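Local coordinates for protein DNA ligase (Archaeoglobus fulgidus, PDB 3GDE) that probably seals nicks in double-stranded DNA, using ATP to join a 3'-hydroxyl to a 5'-phosphate end during replication, recombination and repair, at residues A[478-481]-A[482-486]; A[440-443]-A[444-447]; A[314-317]-A[318-322]; A[465-468]-A[469-473]. All coordinates share one frame; numbering follows the deposited sequence.

Contact 1: residues A[478-481]-A[482-486]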
loop_
_atom_site.group_PDB
_atom_site.type_symbol
_atom_site.label_atom_id
_atom_site.label_comp_id
_atom_site.label_asym_id
_atom_site.label_seq_id
_atom_site.Cartn_x
_atom_site.Cartn_y
_atom_site.Cartn_z
ATOM N N GLU A 478 -11.758 -13.770 -15.702
ATOM C CA GLU A 478 -11.245 -12.420 -15.478
ATOM C C GLU A 478 -9.819 -12.411 -14.922
ATOM O O GLU A 478 -8.996 -11.603 -15.341
ATOM C CB GLU A 478 -12.192 -11.637 -14.564
ATOM C CG GLU A 478 -13.561 -11.357 -15.191
ATOM C CD GLU A 478 -14.620 -10.911 -14.176
ATOM O OE1 GLU A 478 -14.882 -11.649 -13.186
ATOM O OE2 GLU A 478 -15.208 -9.820 -14.377
ATOM N N LEU A 479 -9.536 -13.321 -13.993
ATOM C CA LEU A 479 -8.240 -13.388 -13.327
ATOM C C LEU A 479 -7.154 -13.944 -14.235
ATOM O O LEU A 479 -5.989 -13.539 -14.134
ATOM C CB LEU A 479 -8.330 -14.222 -12.048
ATOM C CG LEU A 479 -9.169 -13.649 -10.906
ATOM C CD1 LEU A 479 -9.339 -14.702 -9.829
ATOM C CD2 LEU A 479 -8.583 -12.341 -10.338
ATOM N N THR A 480 -7.545 -14.881 -15.103
ATOM C CA THR A 480 -6.666 -15.437 -16.134
ATOM C C THR A 480 -6.227 -14.338 -17.111
ATOM O O THR A 480 -5.049 -14.254 -17.468
ATOM C CB THR A 480 -7.349 -16.610 -16.906
ATOM O OG1 THR A 480 -7.636 -17.688 -16.002
ATOM C CG2 THR A 480 -6.456 -17.124 -18.052
ATOM N N GLU A 481 -7.167 -13.486 -17.515
ATOM C CA GLU A 481 -6.855 -12.422 -18.463
ATOM C C GLU A 481 -5.926 -11.368 -17.867
ATOM O O GLU A 481 -5.050 -10.855 -18.559
ATOM C CB GLU A 481 -8.119 -11.774 -19.033
ATOM C CG GLU A 481 -8.991 -12.722 -19.872
ATOM C CD GLU A 481 -8.284 -13.241 -21.118
ATOM O OE1 GLU A 481 -7.960 -14.461 -21.174
ATOM O OE2 GLU A 481 -8.036 -12.416 -22.035
ATOM N N MET A 482 -6.100 -11.061 -16.584
ATOM C CA MET A 482 -5.235 -10.075 -15.943
ATOM C C MET A 482 -3.874 -10.614 -15.490
ATOM O O MET A 482 -2.946 -9.837 -15.290
ATOM C CB MET A 482 -5.960 -9.316 -14.823
ATOM C CG MET A 482 -6.137 -10.055 -13.507
ATOM S SD MET A 482 -7.070 -8.999 -12.377
ATOM C CE MET A 482 -8.720 -9.157 -13.055
ATOM N N PHE A 483 -3.753 -11.936 -15.377
ATOM C CA PHE A 483 -2.512 -12.584 -14.931
ATOM C C PHE A 483 -1.603 -13.043 -16.045
ATOM O O PHE A 483 -0.383 -13.100 -15.871
ATOM C CB PHE A 483 -2.822 -13.823 -14.118
ATOM C CG PHE A 483 -2.937 -13.571 -12.672
ATOM C CD1 PHE A 483 -2.056 -12.703 -12.039
ATOM C CD2 PHE A 483 -3.905 -14.237 -11.926
ATOM C CE1 PHE A 483 -2.148 -12.480 -10.697
ATOM C CE2 PHE A 483 -4.011 -14.032 -10.580
ATOM C CZ PHE A 483 -3.137 -13.141 -9.955
ATOM N N ARG A 484 -2.216 -13.429 -17.160
ATOM C CA ARG A 484 -1.499 -13.917 -18.334
ATOM C C ARG A 484 -0.250 -13.081 -18.695
ATOM O O ARG A 484 0.832 -13.648 -18.815
ATOM C CB ARG A 484 -2.456 -14.076 -19.530
ATOM C CG ARG A 484 -1.832 -14.778 -20.725
ATOM C CD ARG A 484 -2.846 -15.028 -21.846
ATOM N NE ARG A 484 -3.348 -16.405 -21.820
ATOM C CZ ARG A 484 -4.622 -16.753 -21.664
ATOM N NH1 ARG A 484 -5.572 -15.827 -21.519
ATOM N NH2 ARG A 484 -4.947 -18.041 -21.661
ATOM N N PRO A 485 -0.391 -11.735 -18.840
ATOM C CA PRO A 485 0.776 -10.899 -19.207
ATOM C C PRO A 485 1.917 -10.940 -18.190
ATOM O O PRO A 485 3.065 -10.659 -18.533
ATOM C CB PRO A 485 0.199 -9.483 -19.251
ATOM C CG PRO A 485 -1.269 -9.657 -19.389
ATOM C CD PRO A 485 -1.611 -10.917 -18.679
ATOM N N LEU A 486 1.587 -11.302 -16.953
ATOM C CA LEU A 486 2.533 -11.271 -15.848
ATOM C C LEU A 486 3.270 -12.592 -15.657
ATOM O O LEU A 486 4.059 -12.714 -14.721
ATOM C CB LEU A 486 1.819 -10.876 -14.545
ATOM C CG LEU A 486 0.968 -9.597 -14.501
ATOM C CD1 LEU A 486 0.523 -9.347 -13.068
ATOM C CD2 LEU A 486 1.706 -8.361 -15.049
#

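Contact 2: residues A[440-443]-A[444-447]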
loop_
_atom_site.group_PDB
_atom_site.type_symbol
_atom_site.label_atom_id
_atom_site.label_comp_id
_atom_site.label_asym_id
_atom_site.label_seq_id
_atom_site.Cartn_x
_atom_site.Cartn_y
_atom_site.Cartn_z
ATOM N N GLY A 440 -8.300 -30.338 -18.770
ATOM C CA GLY A 440 -9.382 -30.724 -19.683
ATOM C C GLY A 440 -10.045 -29.524 -20.345
ATOM O O GLY A 440 -9.424 -28.844 -21.163
ATOM N N LYS A 441 -11.306 -29.266 -19.993
ATOM C CA LYS A 441 -12.008 -28.076 -20.483
ATOM C C LYS A 441 -11.478 -26.808 -19.815
ATOM O O LYS A 441 -11.145 -25.840 -20.501
ATOM C CB LYS A 441 -13.532 -28.188 -20.307
ATOM C CG LYS A 441 -14.267 -29.094 -21.325
ATOM C CD LYS A 441 -14.190 -28.596 -22.786
ATOM C CE LYS A 441 -13.036 -29.240 -23.570
ATOM N NZ LYS A 441 -12.791 -28.586 -24.894
ATOM N N ARG A 442 -11.370 -26.834 -18.484
ATOM C CA ARG A 442 -10.910 -25.682 -17.679
ATOM C C ARG A 442 -9.435 -25.299 -17.923
ATOM O O ARG A 442 -8.889 -24.414 -17.254
ATOM C CB ARG A 442 -11.160 -25.949 -16.184
ATOM C CG ARG A 442 -12.509 -26.616 -15.882
ATOM C CD ARG A 442 -13.684 -25.655 -16.096
ATOM N NE ARG A 442 -14.375 -25.300 -14.852
ATOM C CZ ARG A 442 -13.891 -24.500 -13.901
ATOM N NH1 ARG A 442 -12.683 -23.961 -14.014
ATOM N NH2 ARG A 442 -14.620 -24.248 -12.819
ATOM N N SER A 443 -8.825 -25.968 -18.901
ATOM C CA SER A 443 -7.427 -25.789 -19.302
ATOM C C SER A 443 -7.065 -24.355 -19.680
ATOM O O SER A 443 -5.917 -23.939 -19.518
ATOM C CB SER A 443 -7.135 -26.705 -20.491
ATOM O OG SER A 443 -5.773 -26.651 -20.876
ATOM N N HIS A 444 -8.047 -23.620 -20.198
ATOM C CA HIS A 444 -7.863 -22.230 -20.638
ATOM C C HIS A 444 -7.933 -21.214 -19.484
ATOM O O HIS A 444 -7.778 -20.011 -19.703
ATOM C CB HIS A 444 -8.892 -21.882 -21.722
ATOM C CG HIS A 444 -10.311 -21.961 -21.251
ATOM N ND1 HIS A 444 -10.942 -23.158 -20.990
ATOM C CD2 HIS A 444 -11.221 -20.992 -20.989
ATOM C CE1 HIS A 444 -12.180 -22.924 -20.587
ATOM N NE2 HIS A 444 -12.375 -21.617 -20.579
ATOM N N TRP A 445 -8.169 -21.707 -18.269
ATOM C CA TRP A 445 -8.194 -20.871 -17.074
ATOM C C TRP A 445 -7.149 -21.294 -16.055
ATOM O O TRP A 445 -6.852 -22.482 -15.910
ATOM C CB TRP A 445 -9.553 -20.941 -16.374
ATOM C CG TRP A 445 -10.706 -20.361 -17.119
ATOM C CD1 TRP A 445 -10.688 -19.283 -17.956
ATOM C CD2 TRP A 445 -12.070 -20.806 -17.063
ATOM N NE1 TRP A 445 -11.951 -19.048 -18.447
ATOM C CE2 TRP A 445 -12.819 -19.962 -17.909
ATOM C CE3 TRP A 445 -12.728 -21.847 -16.388
ATOM C CZ2 TRP A 445 -14.196 -20.123 -18.101
ATOM C CZ3 TRP A 445 -14.099 -22.007 -16.582
ATOM C CH2 TRP A 445 -14.816 -21.144 -17.431
ATOM N N LEU A 446 -6.617 -20.312 -15.334
ATOM C CA LEU A 446 -5.924 -20.584 -14.081
ATOM C C LEU A 446 -6.966 -21.077 -13.075
ATOM O O LEU A 446 -8.074 -20.537 -13.016
ATOM C CB LEU A 446 -5.232 -19.326 -13.567
ATOM C CG LEU A 446 -4.087 -18.780 -14.420
ATOM C CD1 LEU A 446 -3.819 -17.340 -14.029
ATOM C CD2 LEU A 446 -2.823 -19.639 -14.295
ATOM N N SER A 447 -6.627 -22.112 -12.313
ATOM C CA SER A 447 -7.585 -22.720 -11.384
ATOM C C SER A 447 -7.177 -22.561 -9.920
ATOM O O SER A 447 -8.025 -22.595 -9.022
ATOM C CB SER A 447 -7.775 -24.204 -11.712
ATOM O OG SER A 447 -6.590 -24.941 -11.450
#

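Contact 3: residues A[314-317]-A[318-322]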
loop_
_atom_site.group_PDB
_atom_site.type_symbol
_atom_site.label_atom_id
_atom_site.label_comp_id
_atom_site.label_asym_id
_atom_site.label_seq_id
_atom_site.Cartn_x
_atom_site.Cartn_y
_atom_site.Cartn_z
ATOM N N GLN A 314 -17.562 -3.818 0.840
ATOM C CA GLN A 314 -17.095 -3.874 -0.549
ATOM C C GLN A 314 -17.943 -2.989 -1.469
ATOM O O GLN A 314 -17.531 -2.665 -2.578
ATOM C CB GLN A 314 -17.003 -5.318 -1.073
ATOM C CG GLN A 314 -18.349 -6.003 -1.391
ATOM C CD GLN A 314 -18.977 -6.714 -0.196
ATOM O OE1 GLN A 314 -19.975 -7.406 -0.351
ATOM N NE2 GLN A 314 -18.394 -6.557 0.990
ATOM N N HIS A 315 -19.120 -2.596 -0.982
ATOM C CA HIS A 315 -19.938 -1.581 -1.636
ATOM C C HIS A 315 -19.272 -0.205 -1.566
ATOM O O HIS A 315 -19.276 0.531 -2.553
ATOM C CB HIS A 315 -21.346 -1.542 -1.029
ATOM C CG HIS A 315 -22.207 -2.701 -1.425
ATOM N ND1 HIS A 315 -23.539 -2.561 -1.751
ATOM C CD2 HIS A 315 -21.929 -4.021 -1.549
ATOM C CE1 HIS A 315 -24.044 -3.745 -2.054
ATOM N NE2 HIS A 315 -23.087 -4.648 -1.939
ATOM N N VAL A 316 -18.705 0.142 -0.409
ATOM C CA VAL A 316 -17.902 1.368 -0.293
ATOM C C VAL A 316 -16.685 1.289 -1.231
ATOM O O VAL A 316 -16.321 2.280 -1.868
ATOM C CB VAL A 316 -17.430 1.657 1.160
ATOM C CG1 VAL A 316 -16.656 2.967 1.214
ATOM C CG2 VAL A 316 -18.609 1.706 2.138
ATOM N N LEU A 317 -16.076 0.106 -1.324
ATOM C CA LEU A 317 -14.922 -0.090 -2.196
ATOM C C LEU A 317 -15.263 0.163 -3.665
ATOM O O LEU A 317 -14.450 0.730 -4.387
ATOM C CB LEU A 317 -14.286 -1.482 -1.999
ATOM C CG LEU A 317 -13.646 -1.804 -0.638
ATOM C CD1 LEU A 317 -13.067 -3.219 -0.633
ATOM C CD2 LEU A 317 -12.578 -0.765 -0.209
ATOM N N ARG A 318 -16.460 -0.251 -4.093
ATOM C CA ARG A 318 -16.961 0.055 -5.448
ATOM C C ARG A 318 -17.048 1.549 -5.731
ATOM O O ARG A 318 -16.692 1.993 -6.817
ATOM C CB ARG A 318 -18.331 -0.568 -5.692
ATOM C CG ARG A 318 -18.280 -2.035 -6.041
ATOM C CD ARG A 318 -19.426 -2.423 -6.963
ATOM N NE ARG A 318 -19.889 -3.778 -6.672
ATOM C CZ ARG A 318 -20.895 -4.065 -5.850
ATOM N NH1 ARG A 318 -21.567 -3.090 -5.245
ATOM N NH2 ARG A 318 -21.241 -5.331 -5.641
ATOM N N ARG A 319 -17.542 2.307 -4.755
ATOM C CA ARG A 319 -17.551 3.767 -4.824
ATOM C C ARG A 319 -16.130 4.284 -5.003
ATOM O O ARG A 319 -15.885 5.124 -5.866
ATOM C CB ARG A 319 -18.173 4.381 -3.560
ATOM C CG ARG A 319 -19.687 4.197 -3.398
ATOM C CD ARG A 319 -20.506 5.068 -4.358
ATOM N NE ARG A 319 -20.010 6.437 -4.398
ATOM C CZ ARG A 319 -20.507 7.453 -3.706
ATOM N NH1 ARG A 319 -21.554 7.287 -2.916
ATOM N NH2 ARG A 319 -19.953 8.649 -3.819
ATOM N N PHE A 320 -15.206 3.771 -4.188
ATOM C CA PHE A 320 -13.777 4.114 -4.271
ATOM C C PHE A 320 -13.190 3.842 -5.658
ATOM O O PHE A 320 -12.364 4.614 -6.135
ATOM C CB PHE A 320 -12.963 3.357 -3.206
ATOM C CG PHE A 320 -13.138 3.876 -1.793
ATOM C CD1 PHE A 320 -12.333 3.387 -0.768
ATOM C CD2 PHE A 320 -14.085 4.848 -1.486
ATOM C CE1 PHE A 320 -12.476 3.841 0.534
ATOM C CE2 PHE A 320 -14.240 5.315 -0.179
ATOM C CZ PHE A 320 -13.433 4.807 0.835
ATOM N N ARG A 321 -13.613 2.745 -6.291
ATOM C CA ARG A 321 -13.210 2.432 -7.668
ATOM C C ARG A 321 -13.740 3.459 -8.665
ATOM O O ARG A 321 -12.968 3.979 -9.470
ATOM C CB ARG A 321 -13.651 1.027 -8.084
ATOM C CG ARG A 321 -12.811 -0.084 -7.495
ATOM C CD ARG A 321 -13.105 -1.446 -8.138
ATOM N NE ARG A 321 -12.538 -1.618 -9.484
ATOM C CZ ARG A 321 -11.331 -1.211 -9.890
ATOM N NH1 ARG A 321 -10.489 -0.593 -9.060
ATOM N NH2 ARG A 321 -10.954 -1.439 -11.147
ATOM N N ARG A 322 -15.048 3.732 -8.593
ATOM C CA ARG A 322 -15.758 4.798 -9.348
ATOM C C ARG A 322 -16.963 4.280 -10.140
ATOM O O ARG A 322 -17.600 5.025 -10.893
ATOM C CB ARG A 322 -14.826 5.600 -10.264
ATOM C CG ARG A 322 -14.229 6.839 -9.620
ATOM C CD ARG A 322 -13.058 7.372 -10.432
ATOM N NE ARG A 322 -13.307 7.320 -11.876
ATOM C CZ ARG A 322 -12.680 6.505 -12.724
ATOM N NH1 ARG A 322 -11.748 5.662 -12.289
ATOM N NH2 ARG A 322 -12.985 6.537 -14.017
HETATM O O HOH W 1 -22.053 -7.485 -3.445
#

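Contact 4: residues A[465-468]-A[469-473]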
loop_
_atom_site.group_PDB
_atom_site.type_symbol
_atom_site.label_atom_id
_atom_site.label_comp_id
_atom_site.label_asym_id
_atom_site.label_seq_id
_atom_site.Cartn_x
_atom_site.Cartn_y
_atom_site.Cartn_z
ATOM N N GLY A 465 0.409 -19.984 1.472
ATOM C CA GLY A 465 -0.599 -20.960 1.111
ATOM C C GLY A 465 -0.984 -20.959 -0.350
ATOM O O GLY A 465 -0.341 -20.307 -1.181
ATOM N N ARG A 466 -2.044 -21.706 -0.641
ATOM C CA ARG A 466 -2.565 -21.869 -1.987
ATOM C C ARG A 466 -4.084 -21.981 -1.950
ATOM O O ARG A 466 -4.631 -22.698 -1.120
ATOM C CB ARG A 466 -1.965 -23.115 -2.625
ATOM C CG ARG A 466 -2.209 -23.182 -4.098
ATOM C CD ARG A 466 -3.116 -24.312 -4.440
ATOM N NE ARG A 466 -2.362 -25.534 -4.687
ATOM C CZ ARG A 466 -2.918 -26.693 -5.025
ATOM N NH1 ARG A 466 -4.243 -26.780 -5.155
ATOM N NH2 ARG A 466 -2.147 -27.765 -5.235
ATOM N N VAL A 467 -4.751 -21.286 -2.869
ATOM C CA VAL A 467 -6.207 -21.179 -2.863
ATOM C C VAL A 467 -6.819 -21.617 -4.198
ATOM O O VAL A 467 -6.298 -21.287 -5.262
ATOM C CB VAL A 467 -6.689 -19.743 -2.443
ATOM C CG1 VAL A 467 -6.259 -18.671 -3.448
ATOM C CG2 VAL A 467 -8.195 -19.706 -2.220
ATOM N N ALA A 468 -7.929 -22.362 -4.112
ATOM C CA ALA A 468 -8.634 -22.878 -5.289
ATOM C C ALA A 468 -10.152 -22.771 -5.140
ATOM O O ALA A 468 -10.882 -22.815 -6.135
ATOM C CB ALA A 468 -8.230 -24.316 -5.552
ATOM N N THR A 469 -10.627 -22.621 -3.903
ATOM C CA THR A 469 -12.064 -22.490 -3.645
ATOM C C THR A 469 -12.499 -21.036 -3.506
ATOM O O THR A 469 -11.709 -20.174 -3.141
ATOM C CB THR A 469 -12.523 -23.301 -2.388
ATOM O OG1 THR A 469 -11.782 -22.885 -1.229
ATOM C CG2 THR A 469 -12.299 -24.781 -2.596
ATOM N N GLY A 470 -13.768 -20.782 -3.801
ATOM C CA GLY A 470 -14.371 -19.475 -3.619
ATOM C C GLY A 470 -14.503 -18.702 -4.912
ATOM O O GLY A 470 -14.987 -17.568 -4.898
ATOM N N PHE A 471 -14.084 -19.315 -6.024
ATOM C CA PHE A 471 -14.086 -18.663 -7.349
ATOM C C PHE A 471 -15.306 -19.053 -8.186
ATOM O O PHE A 471 -15.649 -20.232 -8.260
ATOM C CB PHE A 471 -12.835 -19.056 -8.152
ATOM C CG PHE A 471 -11.534 -18.677 -7.509
ATOM C CD1 PHE A 471 -11.028 -17.380 -7.627
ATOM C CD2 PHE A 471 -10.785 -19.626 -6.822
ATOM C CE1 PHE A 471 -9.817 -17.033 -7.048
ATOM C CE2 PHE A 471 -9.578 -19.284 -6.235
ATOM C CZ PHE A 471 -9.096 -17.976 -6.343
ATOM N N THR A 472 -15.951 -18.076 -8.824
ATOM C CA THR A 472 -16.911 -18.373 -9.901
ATOM C C THR A 472 -16.114 -18.567 -11.176
ATOM O O THR A 472 -14.922 -18.252 -11.222
ATOM C CB THR A 472 -17.894 -17.228 -10.166
ATOM O OG1 THR A 472 -17.175 -16.071 -10.606
ATOM C CG2 THR A 472 -18.689 -16.886 -8.928
ATOM N N GLU A 473 -16.752 -19.061 -12.226
ATOM C CA GLU A 473 -16.000 -19.268 -13.452
ATOM C C GLU A 473 -15.705 -17.988 -14.211
ATOM O O GLU A 473 -14.685 -17.897 -14.883
ATOM C CB GLU A 473 -16.572 -20.386 -14.336
ATOM C CG GLU A 473 -18.015 -20.290 -14.749
ATOM C CD GLU A 473 -18.395 -21.454 -15.666
ATOM O OE1 GLU A 473 -19.072 -21.207 -16.702
ATOM O OE2 GLU A 473 -17.985 -22.607 -15.358
HETATM O O HOH W 2 -8.934 -23.231 -1.569
HETATM O O HOH W 3 -13.722 -22.380 -6.991
#

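Contact 1: residues A[478-481]-A[482-486]
Met482 curls back over the preceding turn of its helix, its methyl CE lying 3.4 Å from Glu478 O. Two torsions put it there: CG sits between the backbone N and the carbonyl carbon (chi1 77°), and the chain bends again at chi3. Met482 and Leu479 then run side by side, CE reaching Leu479 CD2 at 4.2 Å. With an alanine here, Leu479 CD2 and the Glu478 carbonyl would probably lose their apolar cover on this side, leaving a gap along the helix flank.

Phe483 leans obliquely on the backbone, CD2 being 3.1 Å from Leu479 O, while its ring stacks with Phe497. Arg484 reaches back one turn: Thr480 CG2 lies over one face of its guanidinium, 3.8 Å from NH1, and Glu481 OE1 comes to the edge of the same group. The salt bridge from Arg484 NH1 to Glu481 OE1 is 2.8 Å long, but the hydrogen bond in it is weak, bent to 115°, with the two planar groups 59° apart. Thr480 OG1 is engaged by Leu476 O and Leu446 N.

This is the C-terminal end of the helix between the third and fourth strands of the OB fold, passing into a 3-10 turn at 484-486. Leu479 and Phe483 face the barrel, both packing on Phe503, whereas the ion pair lies on the exposed flank, where solvent probably weakens it.

Contact 2: residues A[440-443]-A[444-447]
His444 holds CG between its backbone N and carbonyl carbon (chi1 62°), which swings the imidazole back to the carbonyl of Lys441; Arg442, bent at chi2 and chi3, folds its guanidinium forward to Trp445. The histidine bond is short, 2.7 Å from ND1 to Lys441 O, with the oxygen almost in the ring plane, although the N-H direction is bent to 131°. It ties the side chain to the start of the turn. A backbone bond from Trp445 N to Arg442 O, 3.0 Å long, closes the same turn one residue further on.

Arg442 and Trp445 meet nearly at right angles, their planes 78° apart. The benzo edge of the indole points at one face of the guanidinium, CZ3 standing 3.3 Å above that plane, and Arg442 NH1 lies 3.2 Å from Trp445 CE3, near the plane of the indole. His444 NE2, meanwhile, lies over an indole face toward its rim.

The turn leads from the first strand of the OB fold, 428-437, into the second, 446-454, and Trp445 packs on Glu473 and Glu477 of helix 473-483. Since the arginine meets the indole edge and not its pi face, the pair probably gains more from close packing than from cation-pi attraction.

Contact 3: residues A[314-317]-A[318-322]
Over the centre of the His315 ring stands Arg318 NH1, 3.8 Å above the plane, three residues further along helix 313-321. The two side chains run alongside each other and point the same way, but the guanidinium is turned 54° from the imidazole, so one nitrogen approaches the ring and the groups do not lie flat together. A water spans their ends with weak bonds, 3.4 Å from His315 NE2 and 3.2 Å from Arg318 NH2.

On another flank Val316 and Phe320 also lie side by side. With CG1 anti to the backbone N (chi1 -178°), the valine sets that methyl over the phenyl face as a CH-pi contact, CG1 lying 4.0 Å from the centroid of the Phe320 ring and 28° off its normal. Leu317 crosses Phe320 at a slant, its CD2 4.2 Å from Phe320 CD1. The backbone holds Val316 and Phe320 one turn apart through a nearly straight bond from Phe320 N to Val316 O, 3.0 Å long and in the carbonyl plane. A serine in place of Phe320 would probably leave Val316 CG1 without its aromatic face and open a gap beside Val258.

Arg319 turns away to a salt bridge with Asp283. Within the adenylation domain, Val316 rests on strand 296-306 and Phe320 on strand 256-262, its side chain about 7 Å from that of Arg272, predicted to bind ATP. Arg318 and Arg319 touch helix 327-332, and Leu317 reaches Arg531 and Asp533 in the loop after strand 526-530.

Contact 4: residues A[465-468]-A[469-473]
Phe471 folds back against the end of the third strand of the OB fold, 461-467, in the loop that leads into helix 473-483. The apolar part is slight: with chi1 at 64°, Val467 turns CG1 toward the ring, 4.1 Å from Phe471 CZ, the two side chains crossing at a slant. Beyond this pair the phenyl ring stacks with Phe527, meets Phe449 at about 45° and touches Leu476 and Leu479, so it pins the loop between the barrel strands and helix 473-483.

A second kind of contact is polar against aromatic. Ala468 O comes to the ring edge near its plane, 3.3 Å from Phe471 CD2, where the slightly positive ring hydrogens probably suit a carbonyl oxygen.

Backbone shape and capping form a third group. Gly470 takes a positive phi of 102°, with backbone angles that would jam a CB against the carbonyl O of Thr469. Thr472 is the N-cap of the following helix, its OG1 bonded to Asp475 N.

No direct hydrogen bond joins 465-468 to 469-473; two waters make the polar links. One accepts from Ala468 N at 2.9 Å and pairs with Thr469 OG1, also at 2.9 Å. The other bridges the turn, donating to Ala468 O at 3.0 Å and accepting from Phe471 N at 3.2 Å.

Overall arrangement
From the N terminus, contact 3 comes first, alone in the adenylation domain on helix 313-321. The other three follow in the OB-fold domain, all in series; none nests in or crosses another. Contact 2 closes the loop between strands 428-437 and 446-454, contact 4 the passage from strand 461-467 into helix 473-483, and contact 1 finishes that helix. These three touch: Thr480 OG1 probably bonds to Leu446 N, Leu479 packs on Phe471, and Trp445 on Glu473. They thus tie the helix to neighbouring strands of one barrel. Contact 3 stays apart, about 8 Å from contact 1 between nearest atoms.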